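PDB 3NDH: restriction endonuclease THAI, which binds its specific DNA site with intercalation but without base flipping and, as a restriction endonuclease of the PD-(D/E)XK clan, probably hydrolyses the DNA backbone there. Local coordinates for residues V92-G96 against S97-I101; Y151-D154 against Y155-Q158. All blocks are in the same frame, centred on the assembly; numbering follows the deposited sequence. Where two conformers were deposited one is given.

Contact 1. Residues V92-G96 against S97-I101. With NA (sodium ion), chain E.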
ATOM      1  N   VAL A  92      -0.579 -16.675   0.488  1.00 13.84           N
ATOM      2  CA  VAL A  92      -0.013 -17.554   1.494  1.00 14.22           C
ATOM      3  C   VAL A  92      -0.344 -18.974   1.078  1.00 15.23           C
ATOM      4  O   VAL A  92      -1.271 -19.192   0.296  1.00 14.40           O
ATOM      5  CB  VAL A  92      -0.582 -17.180   2.905  1.00 13.74           C
ATOM      6  CG1 VAL A  92      -2.071 -17.484   3.027  1.00 15.28           C
ATOM      7  CG2 VAL A  92       0.225 -17.812   4.023  1.00 14.78           C
ATOM      8  N   LYS A  93       0.456 -19.932   1.525  1.00 14.87           N
ATOM      9  CA  LYS A  93       0.139 -21.335   1.333  1.00 15.84           C
ATOM     10  C   LYS A  93       0.071 -22.011   2.677  1.00 15.83           C
ATOM     11  O   LYS A  93       0.796 -21.652   3.609  1.00 17.03           O
ATOM     12  CB  LYS A  93       1.148 -22.041   0.434  1.00 15.72           C
ATOM     13  CG  LYS A  93       1.348 -21.393  -0.915  1.00 16.48           C
ATOM     14  CD  LYS A  93       2.412 -22.143  -1.683  1.00 20.16           C
ATOM     15  CE  LYS A  93       2.628 -21.505  -3.021  1.00 20.88           C
ATOM     16  NZ  LYS A  93       3.676 -22.233  -3.821  1.00 26.03           N
ATOM     17  N   LEU A  94      -0.815 -22.997   2.761  1.00 16.01           N
ATOM     18  CA  LEU A  94      -1.072 -23.743   3.978  1.00 15.69           C
ATOM     19  C   LEU A  94      -0.908 -25.220   3.627  1.00 16.93           C
ATOM     20  O   LEU A  94      -1.651 -25.747   2.795  1.00 17.54           O
ATOM     21  CB  LEU A  94      -2.489 -23.457   4.488  1.00 15.53           C
ATOM     22  CG  LEU A  94      -2.966 -24.207   5.738  1.00 15.68           C
ATOM     23  CD1 LEU A  94      -2.051 -23.953   6.945  1.00 16.17           C
ATOM     24  CD2 LEU A  94      -4.389 -23.746   6.038  1.00 16.52           C
ATOM     25  N   PHE A  95       0.090 -25.860   4.232  1.00 17.40           N
ATOM     26  CA  PHE A  95       0.498 -27.216   3.845  1.00 18.95           C
ATOM     27  C   PHE A  95       0.646 -27.304   2.327  1.00 19.38           C
ATOM     28  O   PHE A  95       0.262 -28.308   1.719  1.00 20.78           O
ATOM     29  CB  PHE A  95      -0.466 -28.288   4.368  1.00 19.65           C
ATOM     30  CG  PHE A  95      -0.519 -28.375   5.871  1.00 20.18           C
ATOM     31  CD1 PHE A  95       0.272 -29.287   6.560  1.00 22.91           C
ATOM     32  CD2 PHE A  95      -1.371 -27.553   6.597  1.00 20.79           C
ATOM     33  CE1 PHE A  95       0.212 -29.373   7.946  1.00 23.49           C
ATOM     34  CE2 PHE A  95      -1.445 -27.642   7.985  1.00 21.64           C
ATOM     35  CZ  PHE A  95      -0.654 -28.556   8.656  1.00 22.83           C
ATOM     36  N   GLY A  96       1.211 -26.259   1.733  1.00 19.12           N
ATOM     37  CA  GLY A  96       1.475 -26.199   0.295  1.00 19.31           C
ATOM     38  C   GLY A  96       0.310 -25.758  -0.574  1.00 19.39           C
ATOM     39  O   GLY A  96       0.475 -25.564  -1.777  1.00 20.71           O
ATOM     40  N   SER A  97      -0.867 -25.588   0.020  1.00 18.17           N
ATOM     41  CA  SER A  97      -2.075 -25.262  -0.735  1.00 17.62           C
ATOM     42  C   SER A  97      -2.287 -23.736  -0.758  1.00 15.59           C
ATOM     43  O   SER A  97      -2.340 -23.123   0.295  1.00 15.67           O
ATOM     44  CB  SER A  97      -3.275 -25.943  -0.107  1.00 18.13           C
ATOM     45  OG  SER A  97      -4.408 -25.767  -0.929  1.00 21.53           O
ATOM     46  N   PRO A  98      -2.455 -23.138  -1.951  0.50 14.37           N
ATOM     47  CA  PRO A  98      -2.529 -21.683  -2.053  0.50 13.76           C
ATOM     48  C   PRO A  98      -3.841 -21.094  -1.523  0.50 13.75           C
ATOM     49  O   PRO A  98      -4.917 -21.670  -1.709  0.50 13.54           O
ATOM     50  CB  PRO A  98      -2.367 -21.420  -3.558  0.50 14.13           C
ATOM     51  CG  PRO A  98      -2.749 -22.674  -4.223  0.50 14.79           C
ATOM     52  CD  PRO A  98      -2.568 -23.801  -3.265  0.50 14.88           C
ATOM     53  N   ILE A  99      -3.733 -19.925  -0.897  1.00 13.21           N
ATOM     54  CA  ILE A  99      -4.885 -19.205  -0.364  1.00 13.36           C
ATOM     55  C   ILE A  99      -4.804 -17.735  -0.807  1.00 13.26           C
ATOM     56  O   ILE A  99      -3.762 -17.115  -0.716  1.00 13.66           O
ATOM     57  CB  ILE A  99      -4.943 -19.272   1.182  1.00 12.41           C
ATOM     58  CG1 ILE A  99      -5.066 -20.712   1.697  1.00 13.75           C
ATOM     59  CG2 ILE A  99      -6.106 -18.413   1.722  1.00 15.19           C
ATOM     60  CD1 ILE A  99      -4.881 -20.861   3.181  1.00 16.78           C
ATOM     61  N   SER A 100      -5.928 -17.218  -1.286  1.00 12.57           N
ATOM     62  CA  SER A 100      -6.143 -15.810  -1.545  1.00 12.71           C
ATOM     63  C   SER A 100      -6.836 -15.222  -0.328  1.00 12.21           C
ATOM     64  O   SER A 100      -7.785 -15.799   0.168  1.00 12.98           O
ATOM     65  CB  SER A 100      -7.068 -15.687  -2.744  1.00 13.18           C
ATOM     66  OG  SER A 100      -7.517 -14.361  -2.914  1.00 16.15           O
ATOM     67  N   ILE A 101      -6.343 -14.096   0.170  1.00 11.97           N
ATOM     68  CA  ILE A 101      -6.973 -13.359   1.248  1.00 12.46           C
ATOM     69  C   ILE A 101      -7.485 -12.026   0.716  1.00 12.45           C
ATOM     70  O   ILE A 101      -6.773 -11.321  -0.032  1.00 13.37           O
ATOM     71  CB  ILE A 101      -5.946 -13.103   2.380  1.00 12.18           C
ATOM     72  CG1 ILE A 101      -5.525 -14.420   3.013  1.00 13.22           C
ATOM     73  CG2 ILE A 101      -6.511 -12.170   3.436  1.00 12.97           C
ATOM     74  CD1 ILE A 101      -4.221 -14.350   3.808  1.00 14.50           C
TER
HETATM   75 NA    NA E 217      -5.180 -10.678  -1.421  1.00 12.65          NA
HETATM   76  O   HOH W   1      -5.832 -12.131  -3.228  1.00 15.79           O
HETATM   77  O   HOH W   2      -4.178  -9.790   0.599  1.00 15.51           O
HETATM   78  O   HOH W   3      -6.498  -8.848  -2.589  1.00 13.22           O
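The carbonyl oxygen of Ser97 is gripped twice from the neighbouring strand. Leu94 N donates a nearly straight hydrogen bond to Ser97 O at 2.9 Å, and the CA of Lys93 adds a CA-H...O contact to the same Ser97 O at 3.2 Å. Ser97 N answers with a bond to Leu94 O, which it approaches from well above the carbonyl plane. These two opposed bonds close a type I' turn in which Phe95 and Gly96 occupy the corners, both with positive phi. Further along, Ile99 N meets Val92 O at 2.8 Å, whereas the return bond from Val92 N to Ile99 O is weak at 3.4 Å. The result is a tight antiparallel hairpin of strands 92-94 and 97-105, next to each other in the central sheet. In PD-(D/E)XK nucleases such a hairpin typically carries the metal-binding residues, and here the carboxylate of Asp91 (OD2), just before Val92, and Ile101 O both bind a sodium ion that a DNA phosphate also binds. Ile101 O lies 2.2 Å from the sodium, and Ser100 OG hydrogen-bonds to water 1, one of three waters on the ion. Val92, Leu94 and Ile99 make one face of the hairpin largely apolar. With chi1 at 68°, Val92 CG1 sits between its own N and carbonyl carbon, which brings it alongside Ile99 CB and against Ile101 CD1, at 3.9 Å from each. Ile99 turns CD1 toward Leu94, 3.8 Å from Leu94 CB, the two side chains meeting at a slant. Helix 58-74 covers Val92, Leu94 and Ile101 on this face, and Leu20 of helix 19-25 touches Leu94 and Ile99.

Contact 2. Residues Y151-D154 against Y155-Q158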
ATOM      1  N   TYR A 151     -14.566 -18.543   4.721  1.00 13.58           N
ATOM      2  CA  TYR A 151     -13.764 -19.499   3.955  1.00 14.00           C
ATOM      3  C   TYR A 151     -14.623 -19.956   2.776  1.00 14.25           C
ATOM      4  O   TYR A 151     -15.632 -20.618   2.963  1.00 15.05           O
ATOM      5  CB  TYR A 151     -13.341 -20.706   4.815  1.00 13.69           C
ATOM      6  CG  TYR A 151     -12.879 -21.932   4.053  1.00 15.01           C
ATOM      7  CD1 TYR A 151     -12.133 -21.831   2.878  1.00 15.24           C
ATOM      8  CD2 TYR A 151     -13.196 -23.198   4.519  1.00 16.52           C
ATOM      9  CE1 TYR A 151     -11.738 -22.966   2.186  1.00 17.65           C
ATOM     10  CE2 TYR A 151     -12.798 -24.334   3.838  1.00 19.14           C
ATOM     11  CZ  TYR A 151     -12.065 -24.191   2.669  1.00 18.54           C
ATOM     12  OH  TYR A 151     -11.664 -25.329   1.972  1.00 20.52           O
ATOM     13  N   ILE A 152     -14.216 -19.544   1.581  1.00 13.93           N
ATOM     14  CA  ILE A 152     -14.942 -19.826   0.356  1.00 14.69           C
ATOM     15  C   ILE A 152     -14.063 -20.764  -0.472  1.00 15.19           C
ATOM     16  O   ILE A 152     -13.110 -20.317  -1.103  1.00 14.40           O
ATOM     17  CB  ILE A 152     -15.262 -18.523  -0.410  1.00 15.02           C
ATOM     18  CG1 ILE A 152     -16.027 -17.535   0.497  1.00 14.88           C
ATOM     19  CG2 ILE A 152     -16.085 -18.856  -1.636  1.00 15.12           C
ATOM     20  CD1 ILE A 152     -16.276 -16.162  -0.086  1.00 18.45           C
ATOM     21  N   PRO A 153     -14.359 -22.070  -0.439  1.00 15.48           N
ATOM     22  CA  PRO A 153     -13.548 -23.029  -1.188  1.00 16.15           C
ATOM     23  C   PRO A 153     -13.461 -22.706  -2.679  1.00 17.30           C
ATOM     24  O   PRO A 153     -14.395 -22.154  -3.258  1.00 17.17           O
ATOM     25  CB  PRO A 153     -14.267 -24.362  -0.963  1.00 17.36           C
ATOM     26  CG  PRO A 153     -15.045 -24.181   0.290  1.00 16.19           C
ATOM     27  CD  PRO A 153     -15.430 -22.729   0.320  1.00 15.42           C
ATOM     28  N   ASP A 154     -12.335 -23.059  -3.286  1.00 15.60           N
ATOM     29  CA  ASP A 154     -12.186 -22.953  -4.734  1.00 16.60           C
ATOM     30  C   ASP A 154     -13.369 -23.577  -5.500  1.00 17.39           C
ATOM     31  O   ASP A 154     -13.835 -23.021  -6.487  1.00 17.72           O
ATOM     32  CB  ASP A 154     -10.852 -23.542  -5.229  1.00 17.45           C
ATOM     33  CG  ASP A 154     -10.569 -24.967  -4.754  1.00 19.56           C
ATOM     34  OD1 ASP A 154     -11.389 -25.621  -4.103  1.00 20.90           O
ATOM     35  OD2 ASP A 154      -9.427 -25.421  -5.027  1.00 25.30           O
ATOM     36  N   TYR A 155     -13.871 -24.708  -5.035  1.00 17.58           N
ATOM     37  CA  TYR A 155     -14.956 -25.389  -5.766  1.00 17.76           C
ATOM     38  C   TYR A 155     -16.291 -24.634  -5.687  1.00 17.84           C
ATOM     39  O   TYR A 155     -17.116 -24.717  -6.603  1.00 18.96           O
ATOM     40  CB  TYR A 155     -15.100 -26.862  -5.338  1.00 18.99           C
ATOM     41  CG  TYR A 155     -15.193 -27.130  -3.852  1.00 18.00           C
ATOM     42  CD1 TYR A 155     -16.399 -27.014  -3.175  1.00 19.11           C
ATOM     43  CD2 TYR A 155     -14.087 -27.535  -3.127  1.00 19.44           C
ATOM     44  CE1 TYR A 155     -16.491 -27.277  -1.828  1.00 19.36           C
ATOM     45  CE2 TYR A 155     -14.170 -27.788  -1.772  1.00 20.85           C
ATOM     46  CZ  TYR A 155     -15.375 -27.654  -1.127  1.00 21.33           C
ATOM     47  OH  TYR A 155     -15.455 -27.912   0.223  1.00 23.40           O
ATOM     48  N   VAL A 156     -16.505 -23.876  -4.621  1.00 18.04           N
ATOM     49  CA  VAL A 156     -17.680 -22.992  -4.557  1.00 17.69           C
ATOM     50  C   VAL A 156     -17.594 -21.878  -5.612  1.00 17.44           C
ATOM     51  O   VAL A 156     -18.546 -21.619  -6.360  1.00 17.45           O
ATOM     52  CB  VAL A 156     -17.861 -22.394  -3.150  1.00 17.68           C
ATOM     53  CG1 VAL A 156     -18.883 -21.246  -3.198  1.00 19.36           C
ATOM     54  CG2 VAL A 156     -18.305 -23.485  -2.171  1.00 19.35           C
ATOM     55  N   GLN A 157     -16.437 -21.232  -5.683  1.00 16.46           N
ATOM     56  CA  GLN A 157     -16.212 -20.195  -6.683  1.00 16.73           C
ATOM     57  C   GLN A 157     -16.375 -20.748  -8.093  1.00 17.51           C
ATOM     58  O   GLN A 157     -17.019 -20.130  -8.958  1.00 17.67           O
ATOM     59  CB  GLN A 157     -14.819 -19.606  -6.521  1.00 16.29           C
ATOM     60  CG  GLN A 157     -14.560 -18.947  -5.171  1.00 15.45           C
ATOM     61  CD  GLN A 157     -13.103 -18.721  -4.976  1.00 14.36           C
ATOM     62  OE1 GLN A 157     -12.484 -17.968  -5.743  1.00 16.73           O
ATOM     63  NE2 GLN A 157     -12.529 -19.332  -3.925  1.00 14.29           N
ATOM     64  N   GLN A 158     -15.807 -21.927  -8.325  0.50 17.87           N
ATOM     65  CA  GLN A 158     -15.883 -22.566  -9.642  0.50 18.61           C
ATOM     66  C   GLN A 158     -17.322 -22.913 -10.020  0.50 18.96           C
ATOM     67  O   GLN A 158     -17.742 -22.685 -11.153  0.50 19.65           O
ATOM     68  CB  GLN A 158     -14.979 -23.803  -9.673  0.50 18.66           C
ATOM     69  CG  GLN A 158     -13.492 -23.437  -9.716  0.50 19.06           C
ATOM     70  CD  GLN A 158     -12.555 -24.549  -9.278  0.50 21.57           C
ATOM     71  OE1 GLN A 158     -12.979 -25.587  -8.745  0.50 23.27           O
ATOM     72  NE2 GLN A 158     -11.257 -24.334  -9.495  0.50 19.84           N
TER
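The first turn of helix 154-164, entered directly from strand 146-152, illustrates how a proline can stand at the N-cap. Pro153 has no side-chain acceptor to offer; its carbonyl oxygen, Pro153 O, takes weak bonds from Val156 N at 3.0 Å and Gln157 N at 3.3 Å, and a third weak one comes from Gln157 NE2. That amide bends back over the helix start, where its NE2 also reaches Ile152 O at 3.0 Å in another weak bond, while its stronger partner lies outside the turn, at Phe134 O. With Gln157 cut back to an alanine, Ile152 O, Pro153 O and Phe134 O would probably lose their shared donor, and a gap would be likely beside Ile152 CG2, which now rests on the CG methylene of the glutamine. The next i+4 to i bond, from Gln158 N to Asp154 O at 2.9 Å, is the first of full strength. On the outer side of the turn Tyr155 holds CG between its own N and carbonyl carbon (chi1 51°), which swings the ring back along the chain; Pro153 CB then lies over one face, 3.5 Å from the ring centroid, in a CH-pi contact. Pro153 CD packs on Val156 CG2, and the side chains of Ile152 and Val156 cross at about a right angle, with Ile152 CG2 4.0 Å from Val156 CG1. Asp154 folds its carboxylate forward with chi1 of 52°, and OD1 takes a short but bent, weak bond from Tyr155 N at 2.8 Å. Asp154 N in turn donates to the carboxylate of Asp135. Two acidic groups thus face the opening amides of the helix, and their negative charge probably complements the partial positive charge of the helix N-terminus.

Contacts 1 and 2 lie on the two sides of strand 135-141 in the central sheet. Their centres are 13 Å apart and their nearest atoms about 6 Å, without touching. Asp135 and Phe134 are among the residues that link them. Asp135 bonds through its backbone to Ser100 and through its carboxylate to Asp154 N; Phe134 touches Pro98 and accepts the amide of Gln157. The roles differ with distance from the DNA, whose nearest atom is about 4 Å from contact 1 but about 13 Å from contact 2. Residues 97-101 supply a sodium ligand, whereas the Gln157 side chain stays about 11 Å from a sodium ion.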